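Local coordinates for aldehyde dehydrogenase (Trypanosoma brucei, PDB 5MYP), which probably oxidises aldehydes to carboxylic acids with NAD+ as electron acceptor, as other members of the aldehyde dehydrogenase family do, at residues Q303-L308 / E339-T344; E15-I20 / G177-G182; K96-T101 / L113-L118; Y264-K269 / L374-E379; K59-D64 / P157-L162. All blocks are in the same frame, centred on the assembly; numbering follows the deposited sequence. Where two conformers were deposited one is given.

Interaction 1: residues Q303-L308 / E339-T344; sequences QKQQFL and EADEAT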
# COMPACT_ATOMS: atom_id res chain seq x y z
N GLN A 303 -40.25 -35.38 4.43
CA GLN A 303 -39.08 -35.13 3.59
C GLN A 303 -38.06 -34.29 4.37
O GLN A 303 -38.11 -33.07 4.33
CB GLN A 303 -39.50 -34.41 2.30
CG GLN A 303 -40.56 -35.13 1.47
CD GLN A 303 -40.05 -36.40 0.81
OE1 GLN A 303 -38.85 -36.67 0.77
NE2 GLN A 303 -40.98 -37.19 0.28
N LYS A 304 -37.17 -34.96 5.10
CA LYS A 304 -36.19 -34.30 5.97
C LYS A 304 -35.20 -33.44 5.19
O LYS A 304 -34.94 -32.28 5.57
CB LYS A 304 -35.41 -35.32 6.82
CG LYS A 304 -34.52 -34.68 7.88
CD LYS A 304 -33.59 -35.67 8.56
CE LYS A 304 -32.58 -34.93 9.42
NZ LYS A 304 -31.72 -35.84 10.22
N GLN A 305 -34.64 -34.00 4.12
CA GLN A 305 -33.67 -33.29 3.29
C GLN A 305 -34.32 -32.09 2.58
O GLN A 305 -33.71 -31.03 2.50
CB GLN A 305 -33.03 -34.24 2.26
CG GLN A 305 -32.91 -35.68 2.73
CD GLN A 305 -31.96 -35.84 3.91
OE1 GLN A 305 -31.93 -36.88 4.56
NE2 GLN A 305 -31.19 -34.79 4.19
N GLN A 306 -35.55 -32.27 2.11
CA GLN A 306 -36.33 -31.18 1.52
C GLN A 306 -36.66 -30.09 2.54
O GLN A 306 -36.62 -28.90 2.22
CB GLN A 306 -37.63 -31.72 0.90
CG GLN A 306 -38.40 -30.72 0.06
CD GLN A 306 -39.69 -31.30 -0.49
OE1 GLN A 306 -39.69 -32.38 -1.10
NE2 GLN A 306 -40.80 -30.60 -0.29
N PHE A 307 -36.99 -30.49 3.77
CA PHE A 307 -37.26 -29.54 4.86
C PHE A 307 -36.04 -28.66 5.17
O PHE A 307 -36.18 -27.45 5.36
CB PHE A 307 -37.72 -30.28 6.13
CG PHE A 307 -37.87 -29.39 7.33
CD1 PHE A 307 -39.07 -28.74 7.59
CD2 PHE A 307 -36.80 -29.22 8.22
CE1 PHE A 307 -39.20 -27.92 8.71
CE2 PHE A 307 -36.93 -28.39 9.32
CZ PHE A 307 -38.14 -27.75 9.57
N LEU A 308 -34.87 -29.29 5.24
CA LEU A 308 -33.63 -28.56 5.53
C LEU A 308 -33.20 -27.65 4.38
O LEU A 308 -32.68 -26.56 4.62
CB LEU A 308 -32.50 -29.52 5.91
CG LEU A 308 -32.69 -30.27 7.24
CD1 LEU A 308 -31.61 -31.33 7.40
CD2 LEU A 308 -32.68 -29.31 8.42
N GLU A 339 -25.52 -30.58 16.07
CA GLU A 339 -26.48 -31.22 15.16
C GLU A 339 -26.04 -30.94 13.72
O GLU A 339 -25.63 -29.82 13.41
CB GLU A 339 -27.90 -30.71 15.37
CG GLU A 339 -28.39 -30.71 16.82
CD GLU A 339 -28.15 -29.40 17.55
OE1 GLU A 339 -27.26 -28.63 17.13
OE2 GLU A 339 -28.85 -29.13 18.55
N ALA A 340 -26.13 -31.96 12.87
CA ALA A 340 -25.71 -31.83 11.47
C ALA A 340 -26.42 -32.79 10.53
O ALA A 340 -26.95 -33.82 10.95
CB ALA A 340 -24.21 -32.02 11.37
N ASP A 341 -26.44 -32.42 9.25
CA ASP A 341 -26.95 -33.27 8.17
C ASP A 341 -26.03 -33.11 6.96
O ASP A 341 -25.95 -32.03 6.37
CB ASP A 341 -28.39 -32.89 7.79
CG ASP A 341 -28.95 -33.77 6.69
OD1 ASP A 341 -29.25 -34.96 6.96
OD2 ASP A 341 -29.07 -33.29 5.54
N GLU A 342 -25.35 -34.20 6.60
CA GLU A 342 -24.34 -34.18 5.53
C GLU A 342 -24.93 -33.94 4.15
O GLU A 342 -24.37 -33.16 3.37
CB GLU A 342 -23.55 -35.49 5.54
CG GLU A 342 -22.39 -35.52 4.55
CD GLU A 342 -21.35 -36.59 4.84
OE1 GLU A 342 -21.51 -37.35 5.82
OE2 GLU A 342 -20.37 -36.67 4.08
N ALA A 343 -26.05 -34.59 3.84
CA ALA A 343 -26.67 -34.49 2.51
C ALA A 343 -27.03 -33.05 2.12
O ALA A 343 -26.84 -32.66 0.97
CB ALA A 343 -27.92 -35.37 2.44
N THR A 344 -27.53 -32.28 3.09
CA THR A 344 -27.89 -30.87 2.88
C THR A 344 -26.81 -29.89 3.37
O THR A 344 -27.04 -28.68 3.39
CB THR A 344 -29.22 -30.54 3.60
OG1 THR A 344 -29.05 -30.67 5.02
CG2 THR A 344 -30.35 -31.47 3.11
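This is a mixed polar and apolar contact at a partly buried edge of the fold, where Gln305 and Leu308 of the short helix 304-309 meet Asp341 and Thr344 in the turn between the antiparallel strands 340-341 and 346-353. Its own turn organises the Asp341 carboxylate: OD2 accepts from Thr344 N at 3.1 Å and, on the anti lone pair, from Thr344 OG1 at 2.7 Å. CG of Asp341 stands anti to the backbone N (chi1 -179°), on the side of the helix. The bent chain of Gln305 crosses it at about a right angle, and NE2 makes two weak bonds, 2.9 Å to Asp341 OD2 and 3.4 Å to Asp341 OD1. Because Gln305 has two conformers, this grip is tentative. Lys304 NZ stays 4.2 Å from Asp341 OD1, near but not in contact. Leu308 CD1 touches Asp341 CB at 3.6 Å, and the Thr344 methyl CG2 rests 3.4 Å from the backbone Gln305 O. Behind the contact, Leu308 packs on Phe291 of helix 289-296, while Thr344 OG1 also bonds to Thr346. An aspartate side chain that accepts from the backbone N three residues on, here at the end of a short strand, is the Asx motif.

Interaction 2: residues E15-I20 / G177-G182; sequences ENIPVI and GIVNGG. Unlike the reference sequence in segment 15-20: Val19 (reference Thr).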
# COMPACT_ATOMS: atom_id res chain seq x y z
N GLU A 15 -7.79 -17.74 -24.73
CA GLU A 15 -7.45 -16.83 -25.83
C GLU A 15 -8.17 -15.47 -25.71
O GLU A 15 -7.61 -14.45 -26.12
CB GLU A 15 -7.78 -17.49 -27.17
CG GLU A 15 -7.74 -16.55 -28.37
CD GLU A 15 -8.03 -17.26 -29.68
OE1 GLU A 15 -8.65 -16.65 -30.57
OE2 GLU A 15 -7.65 -18.45 -29.82
N ASN A 16 -9.38 -15.47 -25.16
CA ASN A 16 -10.16 -14.23 -24.96
C ASN A 16 -9.72 -13.38 -23.76
O ASN A 16 -10.07 -12.20 -23.69
CB ASN A 16 -11.67 -14.53 -24.84
CG ASN A 16 -12.32 -14.87 -26.18
OD1 ASN A 16 -11.78 -14.55 -27.25
ND2 ASN A 16 -13.48 -15.50 -26.13
N ILE A 17 -8.98 -13.97 -22.82
CA ILE A 17 -8.56 -13.23 -21.61
C ILE A 17 -7.67 -12.01 -21.95
O ILE A 17 -7.97 -10.91 -21.47
CB ILE A 17 -7.95 -14.18 -20.54
CG1 ILE A 17 -9.07 -15.02 -19.92
CG2 ILE A 17 -7.20 -13.40 -19.46
CD1 ILE A 17 -8.60 -16.23 -19.14
N PRO A 18 -6.61 -12.18 -22.77
CA PRO A 18 -5.83 -11.02 -23.23
C PRO A 18 -6.66 -9.95 -23.96
O PRO A 18 -6.38 -8.76 -23.81
CB PRO A 18 -4.80 -11.62 -24.19
CG PRO A 18 -4.68 -13.05 -23.78
CD PRO A 18 -5.96 -13.46 -23.14
N VAL A 19 -7.66 -10.38 -24.74
CA VAL A 19 -8.51 -9.46 -25.51
C VAL A 19 -9.36 -8.61 -24.57
O VAL A 19 -9.46 -7.40 -24.74
CB VAL A 19 -9.42 -10.21 -26.51
CG1 VAL A 19 -10.32 -9.24 -27.27
CG2 VAL A 19 -8.58 -11.03 -27.49
N ILE A 20 -9.97 -9.26 -23.57
CA ILE A 20 -10.79 -8.60 -22.56
C ILE A 20 -9.97 -7.53 -21.81
O ILE A 20 -10.42 -6.38 -21.70
CB ILE A 20 -11.40 -9.63 -21.57
CG1 ILE A 20 -12.49 -10.44 -22.28
CG2 ILE A 20 -11.99 -8.95 -20.33
CD1 ILE A 20 -12.88 -11.72 -21.57
N GLY A 177 -14.67 -5.47 -17.79
CA GLY A 177 -14.54 -6.80 -18.38
C GLY A 177 -14.82 -7.87 -17.35
O GLY A 177 -14.68 -7.64 -16.15
N ILE A 178 -15.23 -9.05 -17.82
CA ILE A 178 -15.53 -10.17 -16.93
C ILE A 178 -14.75 -11.41 -17.38
O ILE A 178 -14.77 -11.76 -18.56
CB ILE A 178 -17.04 -10.49 -16.88
CG1 ILE A 178 -17.86 -9.23 -16.53
CG2 ILE A 178 -17.31 -11.61 -15.88
CD1 ILE A 178 -19.36 -9.41 -16.63
N VAL A 179 -14.07 -12.05 -16.43
CA VAL A 179 -13.41 -13.34 -16.67
C VAL A 179 -14.05 -14.35 -15.72
O VAL A 179 -14.01 -14.16 -14.50
CB VAL A 179 -11.88 -13.27 -16.45
CG1 VAL A 179 -11.25 -14.65 -16.55
CG2 VAL A 179 -11.25 -12.33 -17.46
N ASN A 180 -14.62 -15.42 -16.27
CA ASN A 180 -15.27 -16.46 -15.49
C ASN A 180 -14.45 -17.75 -15.57
O ASN A 180 -13.90 -18.08 -16.62
CB ASN A 180 -16.70 -16.71 -16.01
CG ASN A 180 -17.71 -15.73 -15.43
OD1 ASN A 180 -17.88 -15.68 -14.22
ND2 ASN A 180 -18.38 -14.96 -16.29
N GLY A 181 -14.37 -18.45 -14.44
CA GLY A 181 -13.70 -19.75 -14.36
C GLY A 181 -13.03 -20.00 -13.04
O GLY A 181 -13.25 -19.28 -12.07
N GLY A 182 -12.18 -21.03 -13.01
CA GLY A 182 -11.48 -21.46 -11.79
C GLY A 182 -10.01 -21.10 -11.84
O GLY A 182 -9.65 -19.98 -12.22
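Ile20 meets two peptide planes, the flat groups of this contact, with no aromatic ring or planar side chain in between. Its CG2 stands to one side of the Gly177-Ile178 peptide plane, 3.9 Å from Gly177 CA and 4.1 Å from Ile178 N. Its CD1 reaches the next peptide at the oxygen, 3.6 Å from Ile178 O and tilted out of that plane. The approach is close because Gly177 has no side chain where CG2 lies. One turn earlier, Ile17 crosses Val179 at about a right angle; Val179 CG1, set anti to its backbone N (chi1 174°), is the branch that meets Ile17 CD1 at 4.0 Å. Helix 16-29 thus lies against the end of strand 176-178, which pairs with strand 147-151 in the mixed sheet of the Rossmann-like domain, the part that binds NAD in this family. Helix 157-170 links those two parallel strands in a beta-alpha-beta crossover and takes the side chain of Ile178, which points away from Ile20. Val189 of helix 183-191 touches both Ile17 and Val179, extending the apolar cluster.

Interaction 3: residues K96-T101 / L113-L118; sequences KPVKPT and LQYEPL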
# COMPACT_ATOMS: atom_id res chain seq x y z
N LYS A 96 -10.88 16.56 -5.62
CA LYS A 96 -10.24 17.88 -5.50
C LYS A 96 -8.84 17.77 -4.90
O LYS A 96 -8.60 16.91 -4.05
CB LYS A 96 -11.10 18.85 -4.68
CG LYS A 96 -11.02 18.71 -3.17
CD LYS A 96 -12.21 19.36 -2.48
CE LYS A 96 -11.96 19.49 -0.99
NZ LYS A 96 -13.19 19.81 -0.21
N PRO A 97 -7.90 18.64 -5.34
CA PRO A 97 -6.58 18.64 -4.72
C PRO A 97 -6.61 19.04 -3.24
O PRO A 97 -7.44 19.86 -2.85
CB PRO A 97 -5.79 19.69 -5.53
CG PRO A 97 -6.53 19.83 -6.80
CD PRO A 97 -7.97 19.60 -6.46
N VAL A 98 -5.71 18.46 -2.46
CA VAL A 98 -5.52 18.79 -1.04
C VAL A 98 -4.28 19.68 -0.91
O VAL A 98 -3.28 19.46 -1.60
CB VAL A 98 -5.35 17.49 -0.20
CG1 VAL A 98 -4.96 17.80 1.24
CG2 VAL A 98 -6.62 16.66 -0.25
N LYS A 99 -4.36 20.68 -0.03
CA LYS A 99 -3.24 21.56 0.27
C LYS A 99 -2.48 21.02 1.48
O LYS A 99 -2.97 21.14 2.61
CB LYS A 99 -3.73 22.99 0.54
CG LYS A 99 -4.51 23.63 -0.61
CD LYS A 99 -3.66 23.95 -1.83
CE LYS A 99 -2.83 25.21 -1.65
NZ LYS A 99 -1.75 25.31 -2.68
N PRO A 100 -1.30 20.41 1.27
CA PRO A 100 -0.57 19.82 2.40
C PRO A 100 0.07 20.86 3.32
O PRO A 100 0.33 21.99 2.90
CB PRO A 100 0.52 19.01 1.71
CG PRO A 100 0.82 19.77 0.48
CD PRO A 100 -0.50 20.34 0.03
N THR A 101 0.31 20.46 4.56
CA THR A 101 1.01 21.29 5.54
C THR A 101 2.50 21.28 5.21
O THR A 101 3.15 20.23 5.29
CB THR A 101 0.79 20.76 6.97
OG1 THR A 101 -0.62 20.76 7.26
CG2 THR A 101 1.52 21.63 8.01
N LEU A 113 -1.56 18.16 -3.36
CA LEU A 113 -1.65 16.71 -3.54
C LEU A 113 -2.86 16.44 -4.43
O LEU A 113 -4.00 16.62 -4.00
CB LEU A 113 -1.78 16.00 -2.19
CG LEU A 113 -0.73 16.34 -1.13
CD1 LEU A 113 -0.98 15.53 0.14
CD2 LEU A 113 0.68 16.12 -1.64
N GLN A 114 -2.61 16.05 -5.67
CA GLN A 114 -3.67 15.74 -6.64
C GLN A 114 -3.93 14.24 -6.63
O GLN A 114 -3.05 13.46 -6.26
CB GLN A 114 -3.28 16.19 -8.05
CG GLN A 114 -3.05 17.69 -8.20
CD GLN A 114 -2.66 18.11 -9.61
OE1 GLN A 114 -2.54 17.28 -10.52
NE2 GLN A 114 -2.45 19.42 -9.80
N TYR A 115 -5.13 13.83 -7.02
CA TYR A 115 -5.48 12.41 -7.15
C TYR A 115 -5.71 12.09 -8.61
O TYR A 115 -6.43 12.82 -9.28
CB TYR A 115 -6.73 12.09 -6.32
CG TYR A 115 -6.48 12.23 -4.85
CD1 TYR A 115 -5.99 11.16 -4.11
CD2 TYR A 115 -6.69 13.44 -4.20
CE1 TYR A 115 -5.75 11.28 -2.75
CE2 TYR A 115 -6.45 13.58 -2.84
CZ TYR A 115 -5.98 12.50 -2.12
OH TYR A 115 -5.75 12.63 -0.77
N GLU A 116 -5.09 11.02 -9.09
CA GLU A 116 -5.27 10.58 -10.48
C GLU A 116 -5.61 9.09 -10.54
O GLU A 116 -5.24 8.33 -9.65
CB GLU A 116 -4.01 10.88 -11.32
CG GLU A 116 -2.74 10.18 -10.85
CD GLU A 116 -1.56 10.33 -11.81
OE1 GLU A 116 -1.69 11.01 -12.85
OE2 GLU A 116 -0.49 9.76 -11.51
N PRO A 117 -6.33 8.67 -11.60
CA PRO A 117 -6.59 7.23 -11.78
C PRO A 117 -5.31 6.42 -12.00
O PRO A 117 -4.29 6.97 -12.42
CB PRO A 117 -7.46 7.18 -13.04
CG PRO A 117 -8.03 8.54 -13.19
CD PRO A 117 -7.02 9.48 -12.62
N LEU A 118 -5.38 5.12 -11.71
CA LEU A 118 -4.26 4.20 -11.88
C LEU A 118 -4.22 3.57 -13.28
O LEU A 118 -3.16 3.49 -13.90
CB LEU A 118 -4.31 3.10 -10.82
CG LEU A 118 -4.08 3.56 -9.39
CD1 LEU A 118 -4.44 2.44 -8.41
CD2 LEU A 118 -2.65 4.04 -9.17
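Val98 and Leu113 form a single antiparallel bridge, a hydrogen-bonded pair in which the loop segment 96-101 runs beside the strand 110-124. Val98 N donates to Leu113 O at 2.9 Å and Leu113 N returns the bond to Val98 O at 2.8 Å, both close to straight (167° and 169°). Leu113 O has a further neighbour, Pro97 CA, whose C-H approaches to 3.4 Å. Pro97 and Pro100, before and after this bridge, have no amide N-H to add to it. Among the side chains, Pro100 lays its ring against Leu113, with Pro100 CB 4.1 Å from Leu113 CG. The Tyr115 ring is met at its edge, near its plane: Val98 CG2 comes within 4.0 Å of Tyr115 CE2, and Lys96 O lies beside CD2. The other side of strand 110-124 pairs with strand 454-461, and Pro432 of the second subunit packs on Leu113, consistent with the oligomerisation region of aldehyde dehydrogenases. With one bridge and few apolar touches, the register of this surface contact rests mainly on the two backbone bonds.

Interaction 4: residues Y264-K269 / L374-E379; sequences YVVVEK and LTYENE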
# COMPACT_ATOMS: atom_id res chain seq x y z
N TYR A 264 -13.64 -17.61 17.84
CA TYR A 264 -13.64 -18.21 19.18
C TYR A 264 -13.84 -17.14 20.25
O TYR A 264 -13.70 -15.95 19.98
CB TYR A 264 -12.34 -18.97 19.44
CG TYR A 264 -11.09 -18.13 19.49
CD1 TYR A 264 -10.41 -17.77 18.33
CD2 TYR A 264 -10.55 -17.70 20.71
CE1 TYR A 264 -9.25 -17.00 18.37
CE2 TYR A 264 -9.39 -16.94 20.76
CZ TYR A 264 -8.74 -16.59 19.59
OH TYR A 264 -7.60 -15.84 19.63
N VAL A 265 -14.17 -17.60 21.46
CA VAL A 265 -14.42 -16.72 22.61
C VAL A 265 -13.36 -16.96 23.69
O VAL A 265 -12.97 -18.10 23.95
CB VAL A 265 -15.83 -16.97 23.21
CG1 VAL A 265 -16.06 -16.11 24.44
CG2 VAL A 265 -16.91 -16.70 22.17
N VAL A 266 -12.88 -15.87 24.29
CA VAL A 266 -12.06 -15.91 25.50
C VAL A 266 -12.86 -15.20 26.58
O VAL A 266 -12.98 -13.97 26.56
CB VAL A 266 -10.68 -15.24 25.30
CG1 VAL A 266 -9.79 -15.49 26.52
CG2 VAL A 266 -10.01 -15.75 24.03
N VAL A 267 -13.41 -15.97 27.52
CA VAL A 267 -14.34 -15.44 28.53
C VAL A 267 -13.69 -15.48 29.91
O VAL A 267 -12.95 -16.41 30.23
CB VAL A 267 -15.71 -16.17 28.51
CG1 VAL A 267 -15.57 -17.67 28.75
CG2 VAL A 267 -16.68 -15.55 29.50
N GLU A 268 -13.97 -14.48 30.74
CA GLU A 268 -13.45 -14.46 32.11
C GLU A 268 -13.99 -15.70 32.84
O GLU A 268 -15.17 -16.03 32.71
CB GLU A 268 -13.83 -13.16 32.83
CG GLU A 268 -12.98 -12.84 34.06
CD GLU A 268 -13.43 -13.56 35.33
OE1 GLU A 268 -14.61 -13.97 35.43
OE2 GLU A 268 -12.59 -13.71 36.24
N LYS A 269 -13.10 -16.37 33.57
CA LYS A 269 -13.34 -17.69 34.18
C LYS A 269 -14.72 -17.84 34.86
O LYS A 269 -15.43 -18.82 34.64
CB LYS A 269 -12.23 -17.99 35.19
CG LYS A 269 -12.15 -19.43 35.70
CD LYS A 269 -11.04 -19.57 36.74
CE LYS A 269 -11.29 -18.72 37.98
NZ LYS A 269 -10.55 -19.19 39.19
N LEU A 374 -12.80 -20.48 25.34
CA LEU A 374 -11.64 -20.58 26.23
C LEU A 374 -11.84 -19.62 27.40
O LEU A 374 -12.63 -18.68 27.29
CB LEU A 374 -10.35 -20.22 25.47
CG LEU A 374 -9.83 -21.23 24.45
CD1 LEU A 374 -10.70 -21.31 23.21
CD2 LEU A 374 -8.39 -20.89 24.08
N THR A 375 -11.15 -19.87 28.51
CA THR A 375 -11.24 -19.00 29.68
C THR A 375 -9.94 -18.28 29.95
O THR A 375 -8.87 -18.71 29.50
CB THR A 375 -11.68 -19.76 30.95
OG1 THR A 375 -10.75 -20.81 31.24
CG2 THR A 375 -13.07 -20.35 30.77
N TYR A 376 -10.04 -17.15 30.65
CA TYR A 376 -8.89 -16.40 31.13
C TYR A 376 -9.11 -15.99 32.59
O TYR A 376 -10.26 -15.89 33.04
CB TYR A 376 -8.64 -15.16 30.25
CG TYR A 376 -9.49 -13.94 30.59
CD1 TYR A 376 -9.09 -13.04 31.58
CD2 TYR A 376 -10.68 -13.68 29.90
CE1 TYR A 376 -9.86 -11.93 31.89
CE2 TYR A 376 -11.44 -12.56 30.20
CZ TYR A 376 -11.03 -11.69 31.19
OH TYR A 376 -11.78 -10.58 31.50
N GLU A 377 -8.01 -15.76 33.31
CA GLU A 377 -8.04 -15.18 34.66
C GLU A 377 -7.49 -13.75 34.70
O GLU A 377 -8.04 -12.90 35.40
CB GLU A 377 -7.27 -16.07 35.64
CG GLU A 377 -7.98 -17.39 35.93
CD GLU A 377 -7.25 -18.23 36.97
OE1 GLU A 377 -6.78 -17.66 37.98
OE2 GLU A 377 -7.15 -19.46 36.79
N ASN A 378 -6.42 -13.49 33.95
CA ASN A 378 -5.79 -12.16 33.88
C ASN A 378 -5.51 -11.76 32.43
O ASN A 378 -5.65 -12.58 31.52
CB ASN A 378 -4.51 -12.13 34.73
CG ASN A 378 -3.56 -13.27 34.41
OD1 ASN A 378 -3.09 -13.40 33.29
ND2 ASN A 378 -3.29 -14.11 35.41
N GLU A 379 -5.12 -10.50 32.23
CA GLU A 379 -4.82 -9.97 30.88
C GLU A 379 -3.76 -10.80 30.15
O GLU A 379 -3.89 -11.06 28.95
CB GLU A 379 -4.37 -8.50 30.94
CG GLU A 379 -4.13 -7.87 29.57
CD GLU A 379 -3.59 -6.45 29.64
OE1 GLU A 379 -2.40 -6.27 29.95
OE2 GLU A 379 -4.36 -5.52 29.35
O HOH W 1 -10.41 -12.35 36.50
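Leu374 O accepts from Val267 N of strand 264-268 at 2.8 Å in a nearly straight bond (170°), and Val266 CA adds a CA-H...O contact at 3.3 Å. Val267 O has similar partners, Tyr376 N at 3.0 Å, above its carbonyl plane, and a CA-H...O contact from Thr375 CA. Two more bonds, Leu374 N to Val265 O and Lys269 N to Tyr376 O, complete the parallel register. Tyr376 CG sits between the backbone N and the carbonyl carbon (chi1 83°), and the ring lies across strand 264-268. Glu268 CA is over one face, 3.8 Å from the ring centroid in a CH-pi contact, while Val266 CG1 packs 3.9 Å from Tyr376 CB. Past the ring, a water donates to Glu268 OE2 at 2.6 Å and to Glu377 O; Ser270 holds OE1. Helix 379-387 covers the Tyr376 face, and helix 272-287 the face bearing Val267 and Thr375. Parallel strands with helices on both faces are typical of the alpha/beta catalytic domain of aldehyde dehydrogenases.

Interaction 5: residues K59-D64 / P157-L162; sequences KAIHRD and PATAEL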
# COMPACT_ATOMS: atom_id res chain seq x y z
N LYS A 59 -32.45 -14.49 -5.06
CA LYS A 59 -32.73 -15.87 -5.47
C LYS A 59 -31.47 -16.63 -5.89
O LYS A 59 -31.31 -17.80 -5.55
CB LYS A 59 -33.76 -15.90 -6.60
CG LYS A 59 -35.16 -15.48 -6.17
CD LYS A 59 -35.93 -16.63 -5.55
CE LYS A 59 -36.55 -17.53 -6.63
NZ LYS A 59 -37.41 -18.61 -6.06
N ALA A 60 -30.59 -15.97 -6.65
CA ALA A 60 -29.32 -16.57 -7.08
C ALA A 60 -28.40 -16.84 -5.88
O ALA A 60 -27.78 -17.90 -5.78
CB ALA A 60 -28.62 -15.69 -8.09
N ILE A 61 -28.33 -15.86 -4.98
CA ILE A 61 -27.55 -15.99 -3.75
C ILE A 61 -28.15 -17.09 -2.86
O ILE A 61 -27.41 -17.86 -2.24
CB ILE A 61 -27.41 -14.63 -3.02
CG1 ILE A 61 -26.49 -13.71 -3.83
CG2 ILE A 61 -26.88 -14.80 -1.59
CD1 ILE A 61 -26.66 -12.23 -3.53
N HIS A 62 -29.48 -17.17 -2.82
CA HIS A 62 -30.16 -18.27 -2.12
C HIS A 62 -29.81 -19.64 -2.71
O HIS A 62 -29.60 -20.60 -1.97
CB HIS A 62 -31.68 -18.09 -2.14
CG HIS A 62 -32.41 -19.21 -1.48
ND1 HIS A 62 -32.64 -19.25 -0.13
CD2 HIS A 62 -32.91 -20.36 -1.99
CE1 HIS A 62 -33.28 -20.36 0.17
NE2 HIS A 62 -33.46 -21.05 -0.93
N ARG A 63 -29.75 -19.73 -4.04
CA ARG A 63 -29.37 -20.98 -4.70
C ARG A 63 -27.94 -21.40 -4.34
O ARG A 63 -27.68 -22.56 -4.04
CB ARG A 63 -29.52 -20.85 -6.22
CG ARG A 63 -29.44 -22.16 -6.98
CD ARG A 63 -29.78 -21.93 -8.45
NE ARG A 63 -29.59 -23.13 -9.26
CZ ARG A 63 -29.75 -23.18 -10.59
NH1 ARG A 63 -29.54 -24.33 -11.23
NH2 ARG A 63 -30.10 -22.10 -11.28
N ASP A 64 -27.02 -20.43 -4.34
CA ASP A 64 -25.61 -20.68 -3.99
C ASP A 64 -25.37 -20.96 -2.51
O ASP A 64 -24.67 -21.92 -2.18
CB ASP A 64 -24.73 -19.49 -4.41
CG ASP A 64 -24.60 -19.33 -5.92
OD1 ASP A 64 -24.68 -20.34 -6.66
OD2 ASP A 64 -24.41 -18.19 -6.37
N PRO A 157 -21.79 -20.08 -8.37
CA PRO A 157 -22.03 -20.06 -9.81
C PRO A 157 -23.33 -19.39 -10.26
O PRO A 157 -23.34 -18.73 -11.30
CB PRO A 157 -22.02 -21.54 -10.19
CG PRO A 157 -22.45 -22.25 -8.96
CD PRO A 157 -21.82 -21.46 -7.84
N ALA A 158 -24.41 -19.55 -9.50
CA ALA A 158 -25.69 -18.92 -9.85
C ALA A 158 -25.58 -17.39 -9.84
O ALA A 158 -26.07 -16.72 -10.75
CB ALA A 158 -26.80 -19.38 -8.91
N THR A 159 -24.89 -16.86 -8.83
CA THR A 159 -24.63 -15.43 -8.73
C THR A 159 -23.70 -14.95 -9.85
O THR A 159 -23.94 -13.90 -10.44
CB THR A 159 -24.03 -15.05 -7.35
OG1 THR A 159 -24.89 -15.53 -6.31
CG2 THR A 159 -23.88 -13.54 -7.21
N ALA A 160 -22.66 -15.73 -10.13
CA ALA A 160 -21.73 -15.43 -11.23
C ALA A 160 -22.43 -15.40 -12.59
O ALA A 160 -22.16 -14.52 -13.40
CB ALA A 160 -20.59 -16.44 -11.25
N GLU A 161 -23.32 -16.36 -12.83
CA GLU A 161 -24.09 -16.41 -14.07
C GLU A 161 -24.98 -15.17 -14.22
O GLU A 161 -24.96 -14.51 -15.25
CB GLU A 161 -24.96 -17.67 -14.12
CG GLU A 161 -25.69 -17.89 -15.44
CD GLU A 161 -26.68 -19.04 -15.41
OE1 GLU A 161 -27.37 -19.22 -14.38
OE2 GLU A 161 -26.80 -19.75 -16.42
N LEU A 162 -25.76 -14.88 -13.17
CA LEU A 162 -26.68 -13.73 -13.19
C LEU A 162 -25.94 -12.40 -13.38
O LEU A 162 -26.35 -11.57 -14.19
CB LEU A 162 -27.52 -13.69 -11.92
CG LEU A 162 -28.62 -12.61 -11.84
CD1 LEU A 162 -29.59 -12.73 -13.01
CD2 LEU A 162 -29.35 -12.69 -10.52
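Pro157 opens helix 157-170 beside Asp64, its CD 3.3 Å from Asp64 OD1. Having no N-H, the proline passes the donor role to the next residue: Ala158 N binds the same oxygen at 3.0 Å, on the syn lone pair. The methyl of Ala158 turns into the partner helix 54-65, where CB rests 3.6 Å from Ala60 O and also touches the aliphatic CD of Arg63. Small residues at Ala60 and Ala158 suit the close pairing: the short segment axes approach to 7.7 Å, with their directions 152° apart. Thr159 then seizes the second carboxylate oxygen twice, through OG1 to Asp64 OD2 at 2.7 Å and through its backbone N to Asp64 OD2 at 2.8 Å. Both donors can converge because OG1 lies beside the backbone N, anti to the carbonyl carbon (chi1 -55°). The N-H arrives on the syn side and the hydroxyl nearly along the C-O axis. Ile61 CG1 also lies against this hydroxyl, 3.5 Å from Thr159 OG1. An acidic side chain thus engages the amides of a helix's first turn, where the positive end of the helix dipole would be expected to stabilise its charge. The helix so held is the crossover connection of a beta-alpha-beta unit, between strands 147-151 and 176-178. One turn on, Leu162 CD2 packs 3.9 Å from Ala60 CB.

The five contacts lie in different parts of one family fold. Interactions 2 and 3 reach the same sheet, at strands 176-178 and 110-124, with centres about 33 Å apart. Interactions 1 and 4 share the other sheet, centres about 35 Å apart. Interaction 5 touches interaction 2 through Ala160 and Asn180, since helix 157-170 leads into strand 176-178; its nearest atoms are about 8 Å from interaction 1. Along the chain, interaction 3 falls between the segments of interaction 5, and both between those of interaction 2; interaction 4 likewise encloses interaction 1. The first sheet is completed only by strands late in the chain, so the two sheets interleave in sequence; interaction 3 borders the second subunit.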